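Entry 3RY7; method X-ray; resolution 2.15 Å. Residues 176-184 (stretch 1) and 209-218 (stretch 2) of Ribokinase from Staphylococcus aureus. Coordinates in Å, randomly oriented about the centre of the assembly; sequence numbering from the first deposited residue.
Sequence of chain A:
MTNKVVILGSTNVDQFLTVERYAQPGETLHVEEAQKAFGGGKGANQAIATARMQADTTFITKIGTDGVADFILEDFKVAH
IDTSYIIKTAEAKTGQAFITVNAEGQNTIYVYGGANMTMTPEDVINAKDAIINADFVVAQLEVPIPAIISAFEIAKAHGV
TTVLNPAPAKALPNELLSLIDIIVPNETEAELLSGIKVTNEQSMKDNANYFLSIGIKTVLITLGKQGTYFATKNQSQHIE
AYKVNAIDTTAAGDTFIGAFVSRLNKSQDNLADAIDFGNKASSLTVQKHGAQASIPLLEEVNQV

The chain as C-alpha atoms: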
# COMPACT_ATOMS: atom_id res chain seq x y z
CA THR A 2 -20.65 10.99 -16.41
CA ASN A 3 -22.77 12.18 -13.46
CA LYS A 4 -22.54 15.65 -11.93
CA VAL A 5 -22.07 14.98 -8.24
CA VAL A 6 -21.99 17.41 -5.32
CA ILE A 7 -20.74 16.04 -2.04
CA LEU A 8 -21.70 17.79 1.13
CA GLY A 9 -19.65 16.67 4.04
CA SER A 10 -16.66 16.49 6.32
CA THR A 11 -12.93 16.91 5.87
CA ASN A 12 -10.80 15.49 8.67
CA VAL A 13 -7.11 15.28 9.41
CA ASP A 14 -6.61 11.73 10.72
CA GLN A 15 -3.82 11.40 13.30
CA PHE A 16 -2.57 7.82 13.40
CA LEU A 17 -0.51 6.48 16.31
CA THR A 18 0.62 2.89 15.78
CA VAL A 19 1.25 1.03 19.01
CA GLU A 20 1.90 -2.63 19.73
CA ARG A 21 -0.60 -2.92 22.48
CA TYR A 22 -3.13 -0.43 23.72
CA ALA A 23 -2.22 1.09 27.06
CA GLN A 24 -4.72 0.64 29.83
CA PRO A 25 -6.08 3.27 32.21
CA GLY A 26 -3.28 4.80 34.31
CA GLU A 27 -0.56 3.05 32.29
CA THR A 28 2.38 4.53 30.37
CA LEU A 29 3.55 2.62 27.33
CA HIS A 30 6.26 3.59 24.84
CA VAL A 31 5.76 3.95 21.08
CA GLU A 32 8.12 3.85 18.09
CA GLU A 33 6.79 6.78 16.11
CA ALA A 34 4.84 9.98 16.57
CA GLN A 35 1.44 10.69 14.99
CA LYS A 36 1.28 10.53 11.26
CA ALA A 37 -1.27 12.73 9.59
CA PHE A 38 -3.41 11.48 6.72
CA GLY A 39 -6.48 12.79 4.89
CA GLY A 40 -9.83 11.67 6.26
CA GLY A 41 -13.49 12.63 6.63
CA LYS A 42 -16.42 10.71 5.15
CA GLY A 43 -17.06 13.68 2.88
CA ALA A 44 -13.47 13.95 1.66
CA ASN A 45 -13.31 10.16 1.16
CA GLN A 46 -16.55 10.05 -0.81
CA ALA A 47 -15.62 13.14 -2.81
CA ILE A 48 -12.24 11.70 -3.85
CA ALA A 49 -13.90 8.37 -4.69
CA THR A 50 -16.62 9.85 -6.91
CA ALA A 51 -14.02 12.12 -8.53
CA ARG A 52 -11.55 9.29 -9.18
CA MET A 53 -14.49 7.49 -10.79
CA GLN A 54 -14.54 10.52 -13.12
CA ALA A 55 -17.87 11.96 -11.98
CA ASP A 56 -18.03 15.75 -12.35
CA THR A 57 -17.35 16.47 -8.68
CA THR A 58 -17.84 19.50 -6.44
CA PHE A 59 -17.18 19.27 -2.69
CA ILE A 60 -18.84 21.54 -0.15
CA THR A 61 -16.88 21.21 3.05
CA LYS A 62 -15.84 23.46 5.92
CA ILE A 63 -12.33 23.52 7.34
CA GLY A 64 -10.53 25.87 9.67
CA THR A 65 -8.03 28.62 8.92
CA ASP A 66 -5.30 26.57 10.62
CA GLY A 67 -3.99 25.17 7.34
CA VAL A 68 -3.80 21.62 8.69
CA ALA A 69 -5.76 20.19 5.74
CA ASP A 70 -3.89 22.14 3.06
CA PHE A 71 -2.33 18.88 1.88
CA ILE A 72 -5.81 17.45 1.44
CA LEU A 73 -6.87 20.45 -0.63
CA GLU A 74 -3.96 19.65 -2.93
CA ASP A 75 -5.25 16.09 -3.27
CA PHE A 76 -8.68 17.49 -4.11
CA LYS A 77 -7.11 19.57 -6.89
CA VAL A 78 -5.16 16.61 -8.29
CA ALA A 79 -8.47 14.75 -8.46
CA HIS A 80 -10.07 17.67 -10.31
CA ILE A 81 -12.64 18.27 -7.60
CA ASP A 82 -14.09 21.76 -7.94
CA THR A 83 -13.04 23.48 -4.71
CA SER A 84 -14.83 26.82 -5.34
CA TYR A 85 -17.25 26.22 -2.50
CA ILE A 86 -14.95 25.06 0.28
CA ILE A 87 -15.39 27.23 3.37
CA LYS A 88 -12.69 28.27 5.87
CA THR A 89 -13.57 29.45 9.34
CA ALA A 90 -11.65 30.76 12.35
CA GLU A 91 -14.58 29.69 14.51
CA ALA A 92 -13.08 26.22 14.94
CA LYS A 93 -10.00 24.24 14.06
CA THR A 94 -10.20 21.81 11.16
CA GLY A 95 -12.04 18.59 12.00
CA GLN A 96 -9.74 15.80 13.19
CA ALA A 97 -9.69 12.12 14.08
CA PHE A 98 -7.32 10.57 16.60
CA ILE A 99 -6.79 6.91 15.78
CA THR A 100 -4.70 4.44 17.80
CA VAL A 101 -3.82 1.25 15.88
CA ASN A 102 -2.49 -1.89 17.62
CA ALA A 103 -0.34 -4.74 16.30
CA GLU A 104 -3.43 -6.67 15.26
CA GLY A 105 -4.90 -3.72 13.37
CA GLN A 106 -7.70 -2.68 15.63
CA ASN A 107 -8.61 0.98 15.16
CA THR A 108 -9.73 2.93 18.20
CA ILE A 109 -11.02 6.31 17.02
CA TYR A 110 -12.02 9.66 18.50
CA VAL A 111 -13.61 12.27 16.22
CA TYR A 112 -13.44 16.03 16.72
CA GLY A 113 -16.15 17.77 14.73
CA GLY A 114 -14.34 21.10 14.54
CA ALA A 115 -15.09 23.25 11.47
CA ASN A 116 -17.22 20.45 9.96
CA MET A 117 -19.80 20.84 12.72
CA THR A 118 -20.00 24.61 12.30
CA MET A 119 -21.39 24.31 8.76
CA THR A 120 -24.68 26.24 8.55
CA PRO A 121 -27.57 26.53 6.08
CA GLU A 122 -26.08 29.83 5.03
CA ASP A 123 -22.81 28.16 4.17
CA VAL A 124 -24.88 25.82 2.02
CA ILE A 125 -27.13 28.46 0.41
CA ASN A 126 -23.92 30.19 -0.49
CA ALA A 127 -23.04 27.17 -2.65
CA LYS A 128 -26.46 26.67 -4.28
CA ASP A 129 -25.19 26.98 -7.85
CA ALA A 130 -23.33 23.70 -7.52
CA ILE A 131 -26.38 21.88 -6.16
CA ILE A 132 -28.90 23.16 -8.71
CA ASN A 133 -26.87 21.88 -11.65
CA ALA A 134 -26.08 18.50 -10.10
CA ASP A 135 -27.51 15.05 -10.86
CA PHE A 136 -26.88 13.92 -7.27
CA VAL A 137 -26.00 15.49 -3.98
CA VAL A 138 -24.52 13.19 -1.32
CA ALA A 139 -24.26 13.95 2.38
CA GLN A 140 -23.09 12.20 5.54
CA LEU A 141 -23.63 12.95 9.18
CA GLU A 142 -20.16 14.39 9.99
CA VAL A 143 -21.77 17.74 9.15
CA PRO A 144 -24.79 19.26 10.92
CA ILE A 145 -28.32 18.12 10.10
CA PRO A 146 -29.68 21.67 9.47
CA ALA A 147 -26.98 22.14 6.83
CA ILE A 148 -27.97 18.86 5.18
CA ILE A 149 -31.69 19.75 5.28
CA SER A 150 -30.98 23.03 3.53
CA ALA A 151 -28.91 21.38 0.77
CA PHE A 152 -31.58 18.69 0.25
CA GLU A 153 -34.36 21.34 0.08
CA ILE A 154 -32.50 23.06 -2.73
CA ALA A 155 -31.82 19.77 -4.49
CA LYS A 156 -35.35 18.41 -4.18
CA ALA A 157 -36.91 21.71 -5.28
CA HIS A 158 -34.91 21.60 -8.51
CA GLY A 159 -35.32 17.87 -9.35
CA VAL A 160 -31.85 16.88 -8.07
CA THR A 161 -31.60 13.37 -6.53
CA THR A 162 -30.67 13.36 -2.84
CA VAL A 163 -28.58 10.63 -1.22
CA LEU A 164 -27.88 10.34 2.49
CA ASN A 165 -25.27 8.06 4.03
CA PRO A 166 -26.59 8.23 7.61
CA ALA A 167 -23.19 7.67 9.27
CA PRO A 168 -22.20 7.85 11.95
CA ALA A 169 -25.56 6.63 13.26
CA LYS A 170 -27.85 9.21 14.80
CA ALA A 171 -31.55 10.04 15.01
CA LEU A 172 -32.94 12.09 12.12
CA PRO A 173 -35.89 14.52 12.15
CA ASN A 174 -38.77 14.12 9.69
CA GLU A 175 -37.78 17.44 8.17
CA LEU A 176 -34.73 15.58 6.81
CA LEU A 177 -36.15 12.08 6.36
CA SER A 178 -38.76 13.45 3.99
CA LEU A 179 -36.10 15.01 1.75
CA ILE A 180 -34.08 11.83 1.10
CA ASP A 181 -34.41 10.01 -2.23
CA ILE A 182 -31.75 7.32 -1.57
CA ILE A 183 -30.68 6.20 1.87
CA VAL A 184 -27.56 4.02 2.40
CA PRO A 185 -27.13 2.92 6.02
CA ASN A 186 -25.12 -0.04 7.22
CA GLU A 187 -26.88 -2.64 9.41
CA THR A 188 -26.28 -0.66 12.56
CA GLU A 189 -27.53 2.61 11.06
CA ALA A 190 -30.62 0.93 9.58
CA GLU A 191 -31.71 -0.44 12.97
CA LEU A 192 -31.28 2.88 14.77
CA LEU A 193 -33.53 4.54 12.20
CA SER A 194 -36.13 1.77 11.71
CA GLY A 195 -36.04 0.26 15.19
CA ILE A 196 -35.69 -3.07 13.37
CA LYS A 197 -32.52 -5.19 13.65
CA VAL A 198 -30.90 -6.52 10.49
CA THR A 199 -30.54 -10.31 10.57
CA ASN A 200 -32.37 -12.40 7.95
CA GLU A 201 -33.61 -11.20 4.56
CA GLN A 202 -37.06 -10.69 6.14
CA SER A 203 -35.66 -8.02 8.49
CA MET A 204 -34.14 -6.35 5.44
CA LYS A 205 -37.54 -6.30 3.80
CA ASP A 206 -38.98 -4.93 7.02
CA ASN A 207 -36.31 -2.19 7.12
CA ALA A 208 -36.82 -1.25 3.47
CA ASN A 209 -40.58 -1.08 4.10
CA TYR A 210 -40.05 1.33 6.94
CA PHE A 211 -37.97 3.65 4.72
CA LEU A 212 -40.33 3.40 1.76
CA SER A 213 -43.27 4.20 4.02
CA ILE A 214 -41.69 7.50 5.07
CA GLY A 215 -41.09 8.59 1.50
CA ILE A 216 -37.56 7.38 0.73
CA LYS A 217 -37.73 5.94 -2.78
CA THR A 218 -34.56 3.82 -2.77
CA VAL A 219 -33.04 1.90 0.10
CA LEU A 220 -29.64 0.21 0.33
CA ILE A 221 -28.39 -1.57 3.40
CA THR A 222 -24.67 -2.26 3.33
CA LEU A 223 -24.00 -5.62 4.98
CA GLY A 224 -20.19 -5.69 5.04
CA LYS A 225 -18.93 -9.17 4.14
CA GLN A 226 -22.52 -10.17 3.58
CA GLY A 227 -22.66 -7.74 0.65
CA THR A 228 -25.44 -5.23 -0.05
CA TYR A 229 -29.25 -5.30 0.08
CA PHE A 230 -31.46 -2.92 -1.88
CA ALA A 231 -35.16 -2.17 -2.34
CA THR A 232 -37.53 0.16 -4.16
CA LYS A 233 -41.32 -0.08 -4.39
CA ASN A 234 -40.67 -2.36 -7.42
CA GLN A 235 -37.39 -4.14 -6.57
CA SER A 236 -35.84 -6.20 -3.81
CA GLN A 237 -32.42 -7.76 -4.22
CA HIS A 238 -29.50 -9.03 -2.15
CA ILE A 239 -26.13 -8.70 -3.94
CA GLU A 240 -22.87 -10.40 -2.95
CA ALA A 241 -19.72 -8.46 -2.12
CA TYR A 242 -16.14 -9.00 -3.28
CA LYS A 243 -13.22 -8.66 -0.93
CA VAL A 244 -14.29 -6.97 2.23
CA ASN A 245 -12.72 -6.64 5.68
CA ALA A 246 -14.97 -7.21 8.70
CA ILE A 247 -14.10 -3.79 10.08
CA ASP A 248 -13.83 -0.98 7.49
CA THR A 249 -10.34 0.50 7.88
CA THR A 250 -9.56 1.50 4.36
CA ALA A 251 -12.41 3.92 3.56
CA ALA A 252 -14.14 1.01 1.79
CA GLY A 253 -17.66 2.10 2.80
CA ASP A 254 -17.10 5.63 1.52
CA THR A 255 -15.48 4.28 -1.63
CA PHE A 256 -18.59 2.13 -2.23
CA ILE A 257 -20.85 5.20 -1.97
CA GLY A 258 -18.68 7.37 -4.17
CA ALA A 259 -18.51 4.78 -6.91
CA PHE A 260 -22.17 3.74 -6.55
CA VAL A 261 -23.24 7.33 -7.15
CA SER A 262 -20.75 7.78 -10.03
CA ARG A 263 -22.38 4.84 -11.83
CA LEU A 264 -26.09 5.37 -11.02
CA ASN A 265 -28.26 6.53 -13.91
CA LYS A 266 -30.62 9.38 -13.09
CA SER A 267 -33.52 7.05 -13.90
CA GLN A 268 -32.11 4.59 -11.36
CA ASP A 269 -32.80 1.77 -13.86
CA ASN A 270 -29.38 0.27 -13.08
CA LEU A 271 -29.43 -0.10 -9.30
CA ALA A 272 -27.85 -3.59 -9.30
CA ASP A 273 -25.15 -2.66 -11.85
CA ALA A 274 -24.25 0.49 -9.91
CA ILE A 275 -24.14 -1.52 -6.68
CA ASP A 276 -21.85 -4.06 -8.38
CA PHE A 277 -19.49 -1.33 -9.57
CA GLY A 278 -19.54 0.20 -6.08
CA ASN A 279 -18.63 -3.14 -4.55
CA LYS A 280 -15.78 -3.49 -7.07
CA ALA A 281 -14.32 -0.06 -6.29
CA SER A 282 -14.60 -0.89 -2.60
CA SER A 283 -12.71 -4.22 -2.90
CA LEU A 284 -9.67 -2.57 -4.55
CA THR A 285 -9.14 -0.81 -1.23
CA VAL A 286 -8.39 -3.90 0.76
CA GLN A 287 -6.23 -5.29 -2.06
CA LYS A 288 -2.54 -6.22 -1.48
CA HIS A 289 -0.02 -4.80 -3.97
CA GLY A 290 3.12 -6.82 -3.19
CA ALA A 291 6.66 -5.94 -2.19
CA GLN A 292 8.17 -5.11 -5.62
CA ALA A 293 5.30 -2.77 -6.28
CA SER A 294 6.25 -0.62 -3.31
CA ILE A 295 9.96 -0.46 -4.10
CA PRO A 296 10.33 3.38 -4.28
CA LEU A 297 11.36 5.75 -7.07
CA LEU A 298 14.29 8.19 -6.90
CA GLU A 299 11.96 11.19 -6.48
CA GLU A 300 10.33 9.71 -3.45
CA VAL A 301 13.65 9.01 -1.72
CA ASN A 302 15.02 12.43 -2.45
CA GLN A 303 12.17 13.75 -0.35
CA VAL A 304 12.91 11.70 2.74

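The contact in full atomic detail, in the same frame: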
# COMPACT_ATOMS: atom_id res chain seq x y z
N LEU A 176 -35.80 16.08 7.66
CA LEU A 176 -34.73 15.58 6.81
C LEU A 176 -35.16 14.29 6.11
O LEU A 176 -34.94 14.11 4.92
CB LEU A 176 -33.44 15.33 7.61
CG LEU A 176 -32.30 14.66 6.80
CD1 LEU A 176 -31.98 15.43 5.52
CD2 LEU A 176 -31.04 14.45 7.62
N LEU A 177 -35.76 13.39 6.88
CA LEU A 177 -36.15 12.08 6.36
C LEU A 177 -36.96 12.24 5.09
O LEU A 177 -36.81 11.47 4.15
CB LEU A 177 -36.93 11.29 7.40
CG LEU A 177 -36.05 10.84 8.56
CD1 LEU A 177 -36.89 10.24 9.69
CD2 LEU A 177 -34.99 9.87 8.06
N SER A 178 -37.81 13.26 5.08
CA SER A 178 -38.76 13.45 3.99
C SER A 178 -38.11 14.08 2.76
O SER A 178 -38.78 14.31 1.76
CB SER A 178 -39.91 14.33 4.46
OG SER A 178 -39.50 15.68 4.52
N LEU A 179 -36.82 14.39 2.86
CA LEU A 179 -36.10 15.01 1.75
C LEU A 179 -35.16 14.03 1.05
O LEU A 179 -34.53 14.37 0.05
CB LEU A 179 -35.29 16.21 2.25
CG LEU A 179 -36.07 17.34 2.94
CD1 LEU A 179 -35.13 18.50 3.37
CD2 LEU A 179 -37.17 17.83 2.01
N ILE A 180 -35.06 12.81 1.58
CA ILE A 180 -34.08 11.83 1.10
C ILE A 180 -34.66 10.93 0.02
O ILE A 180 -35.67 10.27 0.24
CB ILE A 180 -33.62 10.93 2.25
CG1 ILE A 180 -33.00 11.76 3.37
CG2 ILE A 180 -32.65 9.84 1.74
CD1 ILE A 180 -32.90 11.03 4.68
N ASP A 181 -34.01 10.89 -1.14
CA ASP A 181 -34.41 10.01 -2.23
C ASP A 181 -33.77 8.60 -2.10
O ASP A 181 -34.44 7.58 -2.34
CB ASP A 181 -34.06 10.66 -3.56
CG ASP A 181 -34.86 11.95 -3.79
OD1 ASP A 181 -35.95 12.09 -3.18
OD2 ASP A 181 -34.41 12.80 -4.58
N ILE A 182 -32.51 8.56 -1.71
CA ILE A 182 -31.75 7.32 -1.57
C ILE A 182 -31.06 7.31 -0.23
O ILE A 182 -30.26 8.21 0.06
CB ILE A 182 -30.64 7.23 -2.64
CG1 ILE A 182 -31.18 7.51 -4.04
CG2 ILE A 182 -29.93 5.87 -2.59
CD1 ILE A 182 -30.13 7.24 -5.15
N ILE A 183 -31.36 6.32 0.60
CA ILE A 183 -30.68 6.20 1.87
C ILE A 183 -29.77 4.96 1.88
O ILE A 183 -30.15 3.90 1.37
CB ILE A 183 -31.68 6.22 3.04
CG1 ILE A 183 -30.96 6.52 4.34
CG2 ILE A 183 -32.49 4.92 3.11
CD1 ILE A 183 -31.89 6.84 5.50
N VAL A 184 -28.58 5.09 2.44
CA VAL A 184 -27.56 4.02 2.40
C VAL A 184 -26.93 3.77 3.77
O VAL A 184 -25.75 4.05 3.96
CB VAL A 184 -26.42 4.40 1.43
CG1 VAL A 184 -25.41 3.29 1.30
CG2 VAL A 184 -26.98 4.79 0.07
N ASN A 209 -39.18 -1.48 4.06
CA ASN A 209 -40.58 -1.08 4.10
C ASN A 209 -40.79 0.12 5.00
O ASN A 209 -41.63 0.99 4.73
CB ASN A 209 -41.48 -2.24 4.51
CG ASN A 209 -41.82 -3.15 3.34
OD1 ASN A 209 -41.92 -2.69 2.20
ND2 ASN A 209 -42.01 -4.44 3.62
N TYR A 210 -40.03 0.16 6.09
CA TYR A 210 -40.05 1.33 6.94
C TYR A 210 -39.62 2.56 6.14
O TYR A 210 -40.34 3.56 6.12
CB TYR A 210 -39.13 1.18 8.15
CG TYR A 210 -38.96 2.51 8.83
CD1 TYR A 210 -37.81 3.26 8.64
CD2 TYR A 210 -39.99 3.05 9.61
CE1 TYR A 210 -37.66 4.49 9.25
CE2 TYR A 210 -39.85 4.29 10.21
CZ TYR A 210 -38.68 5.01 10.03
OH TYR A 210 -38.53 6.24 10.62
N PHE A 211 -38.47 2.48 5.47
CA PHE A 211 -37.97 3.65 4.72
C PHE A 211 -38.89 4.07 3.58
O PHE A 211 -39.16 5.26 3.40
CB PHE A 211 -36.51 3.47 4.25
CG PHE A 211 -35.54 3.37 5.39
CD1 PHE A 211 -35.39 4.41 6.29
CD2 PHE A 211 -34.81 2.21 5.60
CE1 PHE A 211 -34.53 4.32 7.35
CE2 PHE A 211 -33.95 2.11 6.66
CZ PHE A 211 -33.81 3.17 7.55
N LEU A 212 -39.38 3.10 2.82
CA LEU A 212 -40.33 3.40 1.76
C LEU A 212 -41.56 4.10 2.33
O LEU A 212 -42.07 5.05 1.73
CB LEU A 212 -40.73 2.13 1.01
CG LEU A 212 -39.61 1.47 0.20
CD1 LEU A 212 -39.93 -0.00 -0.06
CD2 LEU A 212 -39.36 2.23 -1.10
N SER A 213 -42.02 3.66 3.49
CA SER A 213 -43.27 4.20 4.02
C SER A 213 -43.12 5.68 4.41
O SER A 213 -44.10 6.42 4.46
CB SER A 213 -43.79 3.39 5.22
OG SER A 213 -43.16 3.77 6.43
N ILE A 214 -41.89 6.11 4.67
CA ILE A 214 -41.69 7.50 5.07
C ILE A 214 -41.22 8.37 3.91
O ILE A 214 -40.84 9.54 4.10
CB ILE A 214 -40.81 7.64 6.33
CG1 ILE A 214 -39.40 7.10 6.09
CG2 ILE A 214 -41.47 6.94 7.53
CD1 ILE A 214 -38.50 7.33 7.29
N GLY A 215 -41.28 7.81 2.70
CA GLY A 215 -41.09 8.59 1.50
C GLY A 215 -39.76 8.43 0.80
O GLY A 215 -39.56 9.02 -0.27
N ILE A 216 -38.84 7.67 1.39
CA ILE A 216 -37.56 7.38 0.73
C ILE A 216 -37.76 6.36 -0.39
O ILE A 216 -38.22 5.24 -0.15
CB ILE A 216 -36.49 6.85 1.72
CG1 ILE A 216 -36.07 7.95 2.70
CG2 ILE A 216 -35.29 6.35 0.95
CD1 ILE A 216 -36.21 7.58 4.16
N LYS A 217 -37.43 6.75 -1.61
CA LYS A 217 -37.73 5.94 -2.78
C LYS A 217 -36.81 4.74 -3.00
O LYS A 217 -37.21 3.73 -3.58
CB LYS A 217 -37.72 6.80 -4.03
CG LYS A 217 -39.05 6.85 -4.75
CD LYS A 217 -39.98 7.85 -4.12
CE LYS A 217 -40.38 8.90 -5.14
NZ LYS A 217 -41.78 9.40 -4.94
N THR A 218 -35.57 4.86 -2.56
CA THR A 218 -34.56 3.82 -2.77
C THR A 218 -33.78 3.58 -1.51
O THR A 218 -33.27 4.52 -0.88
CB THR A 218 -33.58 4.19 -3.85
OG1 THR A 218 -34.31 4.49 -5.05
CG2 THR A 218 -32.60 3.02 -4.09
O HOH W 1 -37.94 9.84 -2.32

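How do the two backbones come together? Each stretch leaves a helix and runs into a strand, and the strands meet side by side in parallel at Ile 182 and Thr 218. Two hydrogen bonds bracket Ile 182: Thr 218 N donates to Asp 181 O at 3.0 Å, and Ile 183 N donates to Thr 218 O, also at 3.0 Å. Between them, Ile 182 CA lies 3.3 Å from Thr 218 O in a CA-H...O contact, so the backbones fit closely with no side chain wedged between them.

What fills the hollow where the first stretch turns? A type I beta turn runs from Leu 177 to Ile 180, and the side chain of Ile 216 lies against it. Ile 216 CG1 sits 3.9 Å from Leu 177 O, 3.4 Å from Ile 180 O and 3.9 Å from Ile 180 CB, while Ile 216 CG2 reaches Ile 183 CG2 at 3.8 Å. One branched residue thus touches both the turn and the strand that follows.

How does the helix of the second stretch join this packing? The CA-to-CB bond of Phe 211 points toward the first stretch, and Ile 183 CG2 lies over one face of its ring; Ile 183 CD1 is 4.1 Å from Phe 211 CE1. Farther out, Leu 177 CD1 meets Ile 214 CD1 at 4.1 Å. These are contacts of shape, apolar surface covering apolar surface.

What happens at the more open side? Gly 215 has phi near 105°, where a CB would jam against the carbonyl oxygen of the preceding residue, so the tight bend calls for glycine. Beside it, the oxygen O of a water lies 2.7 Å from Gly 215 O and 3.1 Å from Asp 181 OD1, close enough to hydrogen-bond to either, linking the stretches although the Asp 181 CA-to-CB bond points away from the second stretch.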